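Local coordinates for protein multicopper oxidase (Pseudomonas thermotolerans, PDB 6VOW) that probably couples the one-electron oxidation of phenolic or similar substrates to the reduction of dioxygen to water, using bound copper ions as laccases do, at residues 236-240 and 270-274; 245-249 and 410-414; 315-319 and 426-430. All blocks are in the same frame, centred on the assembly; numbering follows the deposited sequence.

Contact 1 (236-240 and 270-274)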
loop_
_atom_site.group_PDB
_atom_site.type_symbol
_atom_site.label_atom_id
_atom_site.label_comp_id
_atom_site.label_asym_id
_atom_site.label_seq_id
_atom_site.Cartn_x
_atom_site.Cartn_y
_atom_site.Cartn_z
ATOM N N LEU A 236 -14.826 -1.137 -13.142
ATOM C CA LEU A 236 -15.247 0.199 -13.702
ATOM C C LEU A 236 -16.113 -0.043 -14.955
ATOM O O LEU A 236 -15.630 0.053 -16.080
ATOM C CB LEU A 236 -14.006 1.039 -14.020
ATOM C CG LEU A 236 -14.020 2.575 -13.979
ATOM C CD1 LEU A 236 -12.712 3.044 -14.647
ATOM C CD2 LEU A 236 -15.218 3.201 -14.627
ATOM N N PRO A 237 -17.404 -0.385 -14.762
ATOM C CA PRO A 237 -18.108 -0.919 -15.922
ATOM C C PRO A 237 -18.248 0.096 -16.964
ATOM O O PRO A 237 -18.487 1.228 -16.640
ATOM C CB PRO A 237 -19.500 -1.289 -15.378
ATOM C CG PRO A 237 -19.437 -1.092 -13.909
ATOM C CD PRO A 237 -18.285 -0.208 -13.599
ATOM N N GLY A 238 -18.072 -0.277 -18.220
ATOM C CA GLY A 238 -18.266 0.726 -19.310
ATOM C C GLY A 238 -16.991 1.326 -19.887
ATOM O O GLY A 238 -16.849 1.435 -21.072
ATOM N N ALA A 239 -16.061 1.738 -19.048
ATOM C CA ALA A 239 -14.906 2.504 -19.518
ATOM C C ALA A 239 -13.887 1.529 -20.027
ATOM O O ALA A 239 -13.901 0.366 -19.612
ATOM C CB ALA A 239 -14.315 3.320 -18.392
ATOM N N GLU A 240 -13.030 1.971 -20.952
ATOM C CA GLU A 240 -11.831 1.191 -21.360
ATOM C C GLU A 240 -10.806 1.503 -20.343
ATOM O O GLU A 240 -10.400 2.657 -20.260
ATOM C CB GLU A 240 -11.193 1.704 -22.644
ATOM C CG GLU A 240 -11.707 1.152 -23.929
ATOM C CD GLU A 240 -10.778 1.607 -25.007
ATOM O OE1 GLU A 240 -10.822 2.838 -25.288
ATOM O OE2 GLU A 240 -9.969 0.751 -25.483
ATOM N N LEU A 270 -4.199 2.832 -13.186
ATOM C CA LEU A 270 -5.281 2.373 -13.943
ATOM C C LEU A 270 -5.440 3.478 -14.963
ATOM O O LEU A 270 -5.821 4.599 -14.586
ATOM C CB LEU A 270 -6.516 2.180 -13.023
ATOM C CG LEU A 270 -7.766 1.733 -13.790
ATOM C CD1 LEU A 270 -7.484 0.583 -14.729
ATOM C CD2 LEU A 270 -8.927 1.376 -12.928
ATOM N N ALA A 271 -5.042 3.226 -16.203
ATOM C CA ALA A 271 -5.299 4.230 -17.269
ATOM C C ALA A 271 -6.645 4.041 -17.862
ATOM O O ALA A 271 -6.972 2.913 -18.332
ATOM C CB ALA A 271 -4.310 4.135 -18.363
ATOM N N VAL A 272 -7.404 5.141 -17.906
ATOM C CA VAL A 272 -8.792 5.094 -18.287
ATOM C C VAL A 272 -8.995 6.028 -19.503
ATOM O O VAL A 272 -8.596 7.198 -19.470
ATOM C CB VAL A 272 -9.673 5.583 -17.114
ATOM C CG1 VAL A 272 -11.141 5.731 -17.510
ATOM C CG2 VAL A 272 -9.605 4.564 -15.991
ATOM N N ARG A 273 -9.630 5.524 -20.546
ATOM C CA ARG A 273 -10.124 6.417 -21.586
ATOM C C ARG A 273 -11.384 6.996 -21.086
ATOM O O ARG A 273 -12.370 6.282 -20.851
ATOM C CB ARG A 273 -10.398 5.724 -22.876
ATOM C CG ARG A 273 -11.030 6.686 -23.968
ATOM C CD ARG A 273 -10.018 7.668 -24.434
ATOM N NE ARG A 273 -8.946 6.954 -25.106
ATOM C CZ ARG A 273 -7.953 7.523 -25.794
ATOM N NH1 ARG A 273 -7.827 8.874 -25.969
ATOM N NH2 ARG A 273 -7.056 6.710 -26.322
ATOM N N VAL A 274 -11.349 8.309 -20.916
ATOM C CA VAL A 274 -12.476 9.031 -20.426
ATOM C C VAL A 274 -13.437 9.154 -21.604
ATOM O O VAL A 274 -13.063 9.616 -22.691
ATOM C CB VAL A 274 -12.066 10.410 -19.911
ATOM C CG1 VAL A 274 -13.263 11.182 -19.423
ATOM C CG2 VAL A 274 -11.057 10.303 -18.790
HETATM O O HOH W 1 -9.304 4.457 -26.635
#

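Contact 2 (245-249 and 410-414)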
loop_
_atom_site.group_PDB
_atom_site.type_symbol
_atom_site.label_atom_id
_atom_site.label_comp_id
_atom_site.label_asym_id
_atom_site.label_seq_id
_atom_site.Cartn_x
_atom_site.Cartn_y
_atom_site.Cartn_z
ATOM N N ALA A 245 0.510 -0.475 -14.032
ATOM C CA ALA A 245 1.412 -0.835 -12.954
ATOM C C ALA A 245 0.690 -1.308 -11.732
ATOM O O ALA A 245 -0.394 -0.809 -11.406
ATOM C CB ALA A 245 2.231 0.363 -12.542
ATOM N N LEU A 246 1.368 -2.187 -11.010
ATOM C CA LEU A 246 0.839 -2.786 -9.746
ATOM C C LEU A 246 1.854 -2.676 -8.621
ATOM O O LEU A 246 3.047 -3.161 -8.749
ATOM C CB LEU A 246 0.491 -4.233 -9.948
ATOM C CG LEU A 246 -0.169 -4.668 -11.226
ATOM C CD1 LEU A 246 -0.195 -6.222 -11.310
ATOM C CD2 LEU A 246 -1.545 -4.034 -11.333
ATOM N N ASP A 247 1.406 -2.005 -7.550
ATOM C CA ASP A 247 2.171 -1.891 -6.321
ATOM C C ASP A 247 3.516 -1.222 -6.670
ATOM O O ASP A 247 4.584 -1.672 -6.301
ATOM C CB ASP A 247 2.311 -3.285 -5.700
ATOM C CG ASP A 247 0.938 -4.020 -5.608
ATOM O OD1 ASP A 247 -0.011 -3.449 -5.098
ATOM O OD2 ASP A 247 0.794 -5.137 -6.133
ATOM N N GLY A 248 3.397 -0.126 -7.404
ATOM C CA GLY A 248 4.546 0.740 -7.818
ATOM C C GLY A 248 5.515 0.165 -8.851
ATOM O O GLY A 248 6.655 0.638 -8.969
ATOM N N HIS A 249 5.105 -0.863 -9.601
ATOM C CA HIS A 249 5.983 -1.467 -10.603
ATOM C C HIS A 249 5.272 -1.733 -11.914
ATOM O O HIS A 249 4.226 -2.383 -11.938
ATOM C CB HIS A 249 6.572 -2.706 -10.076
ATOM C CG HIS A 249 7.465 -2.442 -8.947
ATOM N ND1 HIS A 249 8.787 -2.095 -9.096
ATOM C CD2 HIS A 249 7.189 -2.342 -7.639
ATOM C CE1 HIS A 249 9.303 -1.871 -7.900
ATOM N NE2 HIS A 249 8.344 -2.013 -7.004
ATOM N N TYR A 410 5.155 -10.621 -12.105
ATOM C CA TYR A 410 5.290 -9.197 -11.911
ATOM C C TYR A 410 5.939 -8.969 -10.587
ATOM O O TYR A 410 6.008 -9.902 -9.755
ATOM C CB TYR A 410 3.907 -8.523 -11.968
ATOM C CG TYR A 410 2.955 -8.976 -10.860
ATOM C CD1 TYR A 410 2.424 -10.268 -10.822
ATOM C CD2 TYR A 410 2.586 -8.085 -9.844
ATOM C CE1 TYR A 410 1.563 -10.650 -9.790
ATOM C CE2 TYR A 410 1.718 -8.424 -8.858
ATOM C CZ TYR A 410 1.216 -9.704 -8.827
ATOM O OH TYR A 410 0.375 -9.948 -7.800
ATOM N N PHE A 411 6.458 -7.761 -10.430
ATOM C CA PHE A 411 7.158 -7.285 -9.229
ATOM C C PHE A 411 6.238 -6.497 -8.369
ATOM O O PHE A 411 5.465 -5.710 -8.842
ATOM C CB PHE A 411 8.305 -6.328 -9.575
ATOM C CG PHE A 411 9.560 -7.026 -10.081
ATOM C CD1 PHE A 411 10.441 -7.647 -9.181
ATOM C CD2 PHE A 411 9.877 -6.989 -11.435
ATOM C CE1 PHE A 411 11.559 -8.298 -9.618
ATOM C CE2 PHE A 411 11.039 -7.620 -11.904
ATOM C CZ PHE A 411 11.872 -8.273 -10.989
ATOM N N THR A 412 6.387 -6.646 -7.083
ATOM C CA THR A 412 5.501 -6.051 -6.110
ATOM C C THR A 412 6.124 -6.259 -4.757
ATOM O O THR A 412 7.001 -7.082 -4.634
ATOM C CB THR A 412 4.096 -6.716 -6.205
ATOM O OG1 THR A 412 3.268 -6.187 -5.203
ATOM C CG2 THR A 412 4.163 -8.208 -6.066
ATOM N N ASP A 413 5.673 -5.477 -3.759
ATOM C CA ASP A 413 6.022 -5.602 -2.344
ATOM C C ASP A 413 4.903 -6.395 -1.609
ATOM O O ASP A 413 5.027 -6.783 -0.411
ATOM C CB ASP A 413 6.231 -4.213 -1.720
ATOM C CG ASP A 413 5.030 -3.254 -1.949
ATOM O OD1 ASP A 413 3.935 -3.563 -1.422
ATOM O OD2 ASP A 413 5.154 -2.189 -2.645
ATOM N N THR A 414 3.808 -6.671 -2.331
ATOM C CA THR A 414 2.677 -7.361 -1.732
ATOM C C THR A 414 1.999 -8.349 -2.616
ATOM O O THR A 414 1.780 -8.086 -3.747
ATOM C CB THR A 414 1.727 -6.309 -1.196
ATOM O OG1 THR A 414 2.492 -5.631 -0.235
ATOM C CG2 THR A 414 0.526 -6.898 -0.413
HETATM O O HOH W 2 7.253 -2.053 -4.198
HETATM O O HOH W 3 4.369 -4.864 -11.254
#

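Contact 3 (315-319 and 426-430)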
loop_
_atom_site.group_PDB
_atom_site.type_symbol
_atom_site.label_atom_id
_atom_site.label_comp_id
_atom_site.label_asym_id
_atom_site.label_seq_id
_atom_site.Cartn_x
_atom_site.Cartn_y
_atom_site.Cartn_z
ATOM N N ALA A 315 16.297 -5.880 -8.918
ATOM C CA ALA A 315 17.238 -6.939 -9.202
ATOM C C ALA A 315 16.474 -8.181 -9.689
ATOM O O ALA A 315 15.693 -8.751 -8.956
ATOM C CB ALA A 315 18.074 -7.219 -7.935
ATOM N N GLU A 316 16.669 -8.557 -10.952
ATOM C CA GLU A 316 16.031 -9.726 -11.522
ATOM C C GLU A 316 16.336 -10.922 -10.679
ATOM O O GLU A 316 17.489 -11.226 -10.424
ATOM C CB GLU A 316 16.512 -9.982 -12.950
ATOM C CG GLU A 316 15.652 -10.977 -13.718
ATOM C CD GLU A 316 14.159 -10.651 -13.714
ATOM O OE1 GLU A 316 13.755 -9.688 -14.428
ATOM O OE2 GLU A 316 13.392 -11.369 -13.002
ATOM N N PRO A 317 15.315 -11.576 -10.170
ATOM C CA PRO A 317 15.674 -12.856 -9.602
ATOM C C PRO A 317 15.976 -13.782 -10.784
ATOM O O PRO A 317 15.344 -13.658 -11.852
ATOM C CB PRO A 317 14.449 -13.241 -8.763
ATOM C CG PRO A 317 13.755 -11.951 -8.555
ATOM C CD PRO A 317 13.943 -11.218 -9.850
ATOM N N ASP A 318 17.014 -14.608 -10.579
ATOM C CA ASP A 318 17.572 -15.657 -11.456
ATOM C C ASP A 318 17.064 -17.005 -10.832
ATOM O O ASP A 318 17.642 -17.508 -9.857
ATOM C CB ASP A 318 19.163 -15.535 -11.504
ATOM C CG ASP A 318 19.859 -16.818 -11.998
ATOM O OD1 ASP A 318 19.152 -17.814 -12.258
ATOM O OD2 ASP A 318 21.126 -16.843 -12.143
ATOM N N LEU A 319 15.990 -17.553 -11.398
ATOM C CA LEU A 319 15.358 -18.774 -10.867
ATOM C C LEU A 319 16.278 -19.968 -10.793
ATOM O O LEU A 319 16.202 -20.722 -9.833
ATOM C CB LEU A 319 14.083 -19.150 -11.630
ATOM C CG LEU A 319 12.983 -18.075 -11.624
ATOM C CD1 LEU A 319 11.616 -18.705 -11.877
ATOM C CD2 LEU A 319 12.954 -17.273 -10.323
ATOM N N ALA A 426 9.693 -14.663 -5.802
ATOM C CA ALA A 426 11.137 -14.642 -5.864
ATOM C C ALA A 426 11.743 -13.232 -5.760
ATOM O O ALA A 426 11.200 -12.261 -6.265
ATOM C CB ALA A 426 11.557 -15.304 -7.164
ATOM N N LEU A 427 12.893 -13.165 -5.095
ATOM C CA LEU A 427 13.542 -11.931 -4.757
ATOM C C LEU A 427 15.015 -12.088 -4.797
ATOM O O LEU A 427 15.524 -13.201 -4.672
ATOM C CB LEU A 427 13.178 -11.530 -3.334
ATOM C CG LEU A 427 13.434 -12.556 -2.226
ATOM C CD1 LEU A 427 14.578 -12.102 -1.404
ATOM C CD2 LEU A 427 12.246 -12.766 -1.268
ATOM N N VAL A 428 15.701 -10.945 -4.951
ATOM C CA VAL A 428 17.103 -10.788 -4.619
ATOM C C VAL A 428 17.188 -10.127 -3.269
ATOM O O VAL A 428 16.511 -9.158 -3.033
ATOM C CB VAL A 428 17.850 -9.958 -5.688
ATOM C CG1 VAL A 428 19.378 -9.833 -5.348
ATOM C CG2 VAL A 428 17.558 -10.581 -7.090
ATOM N N ALA A 429 18.014 -10.692 -2.373
ATOM C CA ALA A 429 18.167 -10.193 -1.007
ATOM C C ALA A 429 19.188 -9.072 -1.093
ATOM O O ALA A 429 20.325 -9.191 -0.702
ATOM C CB ALA A 429 18.563 -11.302 -0.070
ATOM N N ASP A 430 18.650 -7.963 -1.571
ATOM C CA ASP A 430 19.309 -6.805 -2.158
ATOM C C ASP A 430 19.836 -5.831 -1.128
ATOM O O ASP A 430 20.761 -5.119 -1.371
ATOM C CB ASP A 430 18.179 -6.024 -2.892
ATOM C CG ASP A 430 18.556 -5.584 -4.261
ATOM O OD1 ASP A 430 19.775 -5.352 -4.547
ATOM O OD2 ASP A 430 17.588 -5.462 -5.074
#

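Contact 1 (236-240 and 270-274)
The loop L236–E240 makes a beta-sandwich crossover, leaving one sheet after strand 232-235 and meeting strand 267-273 of the other through L236, A239 and E240. The residues divide by side: apolar groups face the interior, while the charged pair lies toward the outside. CD1 of L236 meets CG2 of V272 tip to tip at 3.7 Å. L236 reaches that far because its CG is anti to the backbone N (chi1 -151°) and the chain beyond is extended. The other methyl of V272, CG1, lies 4.1 Å from CB of A239, so the branched valine meets L236 with one methyl and A239 with the other; a residue as small as alanine lets the loop backbone come close at this point. The carbonyl of E240 then takes a hydrogen bond of 3.0 Å from R273 N to E240 O, with an N-H...O angle of 162°. The same oxygen also receives a CA-H...O contact of 3.5 Å from V272 CA to E240 O. Beyond the backbone, the side chains of E240 and R273 run side by side in the same direction, their carboxylate and guanidinium planes only 14° apart. E240 OE1 and R273 NE remain 4.5 Å from each other, too far for a salt bridge, and a water joins them: it donates to E240 OE1 at 2.6 Å and accepts a weak bond from R273 NE at 2.9 Å. The guanidinium has further partners: NH1 bonds to the carbonyls of G216 and G303, and the group makes a cation-pi contact with W305. Around the pair, L236 and A239 rest on strand 280-285 of the first sheet, whereas strand 267-273 runs between strands 218-225 and 240-246 in the second.

Contact 2 (245-249 and 410-414)
OG1 of T412 stands 2.8 Å from D247 OD2 and 2.8 Å from T414 O, two acceptors within reach of its one hydroxyl proton. T412 carries OG1 anti to its own nitrogen (chi1 176°), which lays it alongside D247, both side chains pointing the same way. The other carboxylate oxygen, D247 OD1, is bonded to the backbone N of R267. With an alanine here in place of the aspartate, the T412 hydroxyl and the R267 amide would probably lose this acceptor, and a gap would be likely to open beside T412. D247 and G248 form the two-residue turn of a beta hairpin, L246 and H249 exchanging backbone hydrogen bonds; both turn residues have positive phi, as in a type I' turn, which aspartate and especially glycine tolerate. Just before it, L246 lays CD1 3.7 Å from Y410 CD2, the two side chains crossing at about a right angle. Water fills in where the backbones do not bond directly. One molecule lies 2.6 Å from H249 O and 2.8 Å from F411 O. Another lies in the plane of the H249 ring at its edge, 3.0 Å from NE2 of H249, and is 2.6 Å from D413 OD2. D413 belongs to the second shell of the copper site: OD2 forms a salt bridge with R267, while OD1 accepts from T414 OG1 and is also bonded to H96, a residue of the Cu-O-Cu pocket. T414 OG1 is in turn bonded to H391, a copper ligand. The hairpin of strands 240-246 and 249-255 thus meets the edge strand 410-412, which pairs with strand 397-402 in a different sheet.

Contact 3 (315-319 and 426-430)
The loop A315–L319 runs with its end-to-end direction 142° from that of segment A426–D430, and the CA atoms come closest at P317 and L427, 5.4 Å apart; van der Waals packing carries the contact. V428 makes the largest share of it on the strand side. Its CG2 sits 3.2 Å from A315 O and 3.4 Å from E316 O, tucked under two successive carbonyls of the loop. CG1 of V428 is anti to the backbone N (chi1 -178°), which leaves CG2 anti to the carbonyl carbon and turned to the loop, where it also meets CB of A315 at 3.5 Å. The alanine is short enough to fit between V428 and D430, whose OD2 is 3.4 Å from A315 CB. Farther along, the P317 ring covers the start of the strand segment: CG lies 3.4 Å from A426 O, while P317 CB and A426 CB are 3.9 Å apart. Proline suits an irregular linker such as this, offering a rigid apolar surface without a backbone N-H that would need a partner. L319 then bends its CD2 in to 4.0 Å from A426 CB, so the small methyl of A426 is shared by P317 and L319. Charges lie at the margin, E316 forming a salt bridge with K398. Within its sheet, strand 422-428 is flanked by 375-382 and 397-402; A426 and V428 face the loop, whereas L427 turns to the other side, toward L370 of strand 368-370 in the second sheet of this copper-binding domain.

In the fold
From the N terminus, the chain first passes residues 236-240 and 245-249, then returns at 270-274 to close contact 1, a local loop within one beta sandwich. Contact 2 stays open until 410-414, so it crosses contact 1; the two share the sheet holding strands 240-246 and 267-273. Residues 315-319 lie on the linker toward the C-terminal copper-binding domain and find their partner only at 426-430, so contact 3 crosses contact 2 but follows contact 1 in series. Contacts 2 and 3 touch where F411 packs on P317. Contact 2, between the sheet of strand 240-246 and that of strand 410-412, joins two domains, and contact 3 lays the linker over the second.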